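PDB 5YS9: acyl-coenzyme A oxidase 3 from Yarrowia lipolytica, which catalyses the FAD-dependent oxidation of acyl-CoA to (2E)-enoyl-CoA with oxygen, producing hydrogen peroxide, in peroxisomal fatty acid beta-oxidation. Local coordinates for residues Phe637-Asp641 with Trp642-Ala646. Residues are numbered along the deposited sequence; the frame is centred on the assembly and turned at random.
Sequences FGLSD and WFINA
The carbonyl of D641 receives the amide of N645, N to O 2.9 Å and nearly straight at 166°, and that of S640 receives the amide of I644, N to O 3.1 Å. These two i to i+4 bonds define a single helical turn, helix 641-644, with S640 at its N-cap. A weak bond from F643 N also reaches S640 O, bent to 126°, so this carbonyl takes two amides. Water 1 donates to D641 O at 3.0 Å and weakly accepts from A646 N, bridging the turn to the chain just beyond N645, which with positive phi is the first residue to leave the helical conformation.

The S640 hydroxyl lies in the plane of the F643 ring, at its edge, with OG 3.6 Å from CD2, while its hydrogen bond goes to E63. On one face of the same ring sits W642, its CE3 over the ring centre; in return F643 CE1 meets the indole edge, in its plane. W642 reaches there with CG anti to its backbone N (chi1 -172°).

L639 forks between two partners of the turn: CD2 touches F643 CB at 4.0 Å and CD1 touches I644 CD1 at 4.1 Å. I644 CG1 also packs against S640 O, and its CD1 against L639 CB. With an alanine in place of I644, the CD1 branch of L639 is likely to lose its partner in this turn, and a gap would probably open beside the S640 carbonyl.

This short helix and the loop before it, which follows helix 630-635, pack on helix 49-63, where M59 meets L639 and F643. D641 OD1 bonds to Y651 N, while R319 of helix 300-330 bonds to the I644 carbonyl, joining the turn to that long helix.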
loop_
_atom_site.group_PDB
_atom_site.type_symbol
_atom_site.label_atom_id
_atom_site.label_comp_id
_atom_site.label_asym_id
_atom_site.label_seq_id
_atom_site.Cartn_x
_atom_site.Cartn_y
_atom_site.Cartn_z
ATOM N N PHE A 637 -13.897 -19.655 -6.823
ATOM C CA PHE A 637 -14.559 -18.361 -6.547
ATOM C C PHE A 637 -15.672 -18.034 -7.550
ATOM O O PHE A 637 -16.547 -17.253 -7.246
ATOM C CB PHE A 637 -13.581 -17.224 -6.567
ATOM C CG PHE A 637 -12.436 -17.358 -5.604
ATOM C CD1 PHE A 637 -12.654 -17.499 -4.233
ATOM C CD2 PHE A 637 -11.121 -17.233 -6.058
ATOM C CE1 PHE A 637 -11.559 -17.572 -3.348
ATOM C CE2 PHE A 637 -10.031 -17.286 -5.181
ATOM C CZ PHE A 637 -10.246 -17.471 -3.827
ATOM N N GLY A 638 -15.627 -18.606 -8.753
ATOM C CA GLY A 638 -16.680 -18.422 -9.756
ATOM C C GLY A 638 -16.820 -17.013 -10.311
ATOM O O GLY A 638 -17.917 -16.546 -10.564
ATOM N N LEU A 639 -15.705 -16.340 -10.499
ATOM C CA LEU A 639 -15.704 -14.979 -11.001
ATOM C C LEU A 639 -15.650 -15.015 -12.516
ATOM O O LEU A 639 -14.770 -15.627 -13.067
ATOM C CB LEU A 639 -14.484 -14.225 -10.463
ATOM C CG LEU A 639 -14.412 -14.039 -8.928
ATOM C CD1 LEU A 639 -13.093 -13.445 -8.514
ATOM C CD2 LEU A 639 -15.586 -13.193 -8.422
ATOM N N SER A 640 -16.586 -14.347 -13.178
ATOM C CA SER A 640 -16.513 -14.157 -14.611
ATOM C C SER A 640 -15.483 -13.064 -14.918
ATOM O O SER A 640 -15.015 -12.328 -14.023
ATOM C CB SER A 640 -17.878 -13.763 -15.191
ATOM O OG SER A 640 -18.287 -12.499 -14.682
ATOM N N ASP A 641 -15.144 -12.962 -16.201
ATOM C CA ASP A 641 -14.155 -12.038 -16.608
ATOM C C ASP A 641 -14.624 -10.595 -16.284
ATOM O O ASP A 641 -13.817 -9.704 -16.043
ATOM C CB ASP A 641 -13.882 -12.198 -18.089
ATOM C CG ASP A 641 -13.058 -13.429 -18.428
ATOM O OD1 ASP A 641 -12.475 -14.042 -17.522
ATOM O OD2 ASP A 641 -12.961 -13.741 -19.652
ATOM N N TRP A 642 -15.928 -10.372 -16.254
ATOM C CA TRP A 642 -16.447 -9.056 -15.934
ATOM C C TRP A 642 -16.062 -8.643 -14.511
ATOM O O TRP A 642 -15.701 -7.472 -14.319
ATOM C CB TRP A 642 -17.939 -9.047 -16.136
ATOM C CG TRP A 642 -18.647 -7.703 -16.041
ATOM C CD1 TRP A 642 -18.926 -6.849 -17.072
ATOM C CD2 TRP A 642 -19.207 -7.098 -14.847
ATOM N NE1 TRP A 642 -19.599 -5.779 -16.597
ATOM C CE2 TRP A 642 -19.796 -5.901 -15.241
ATOM C CE3 TRP A 642 -19.244 -7.461 -13.496
ATOM C CZ2 TRP A 642 -20.423 -5.035 -14.336
ATOM C CZ3 TRP A 642 -19.897 -6.605 -12.573
ATOM C CH2 TRP A 642 -20.484 -5.415 -13.013
ATOM N N PHE A 643 -16.098 -9.595 -13.546
ATOM C CA PHE A 643 -15.726 -9.331 -12.110
ATOM C C PHE A 643 -14.227 -9.241 -11.888
ATOM O O PHE A 643 -13.750 -8.515 -10.983
ATOM C CB PHE A 643 -16.321 -10.367 -11.121
ATOM C CG PHE A 643 -17.767 -10.154 -10.837
ATOM C CD1 PHE A 643 -18.166 -9.292 -9.848
ATOM C CD2 PHE A 643 -18.733 -10.753 -11.615
ATOM C CE1 PHE A 643 -19.528 -9.048 -9.615
ATOM C CE2 PHE A 643 -20.084 -10.535 -11.386
ATOM C CZ PHE A 643 -20.481 -9.683 -10.386
ATOM N N ILE A 644 -13.499 -10.003 -12.684
ATOM C CA ILE A 644 -12.062 -9.970 -12.691
ATOM C C ILE A 644 -11.565 -8.620 -13.158
ATOM O O ILE A 644 -10.658 -8.064 -12.582
ATOM C CB ILE A 644 -11.521 -11.082 -13.610
ATOM C CG1 ILE A 644 -11.822 -12.448 -13.004
ATOM C CG2 ILE A 644 -10.038 -10.920 -13.879
ATOM C CD1 ILE A 644 -10.913 -12.824 -11.871
ATOM N N ASN A 645 -12.157 -8.127 -14.236
ATOM C CA ASN A 645 -11.918 -6.792 -14.747
ATOM C C ASN A 645 -10.443 -6.484 -14.919
ATOM O O ASN A 645 -10.000 -5.393 -14.619
ATOM C CB ASN A 645 -12.618 -5.731 -13.909
ATOM C CG ASN A 645 -12.926 -4.470 -14.693
ATOM O OD1 ASN A 645 -13.215 -3.449 -14.123
ATOM N ND2 ASN A 645 -12.865 -4.550 -15.998
ATOM N N ALA A 646 -9.689 -7.475 -15.361
ATOM C CA ALA A 646 -8.290 -7.306 -15.677
ATOM C C ALA A 646 -7.930 -8.288 -16.771
ATOM O O ALA A 646 -8.222 -9.459 -16.644
ATOM C CB ALA A 646 -7.450 -7.531 -14.444
HETATM O O HOH W 1 -11.068 -9.116 -17.032
#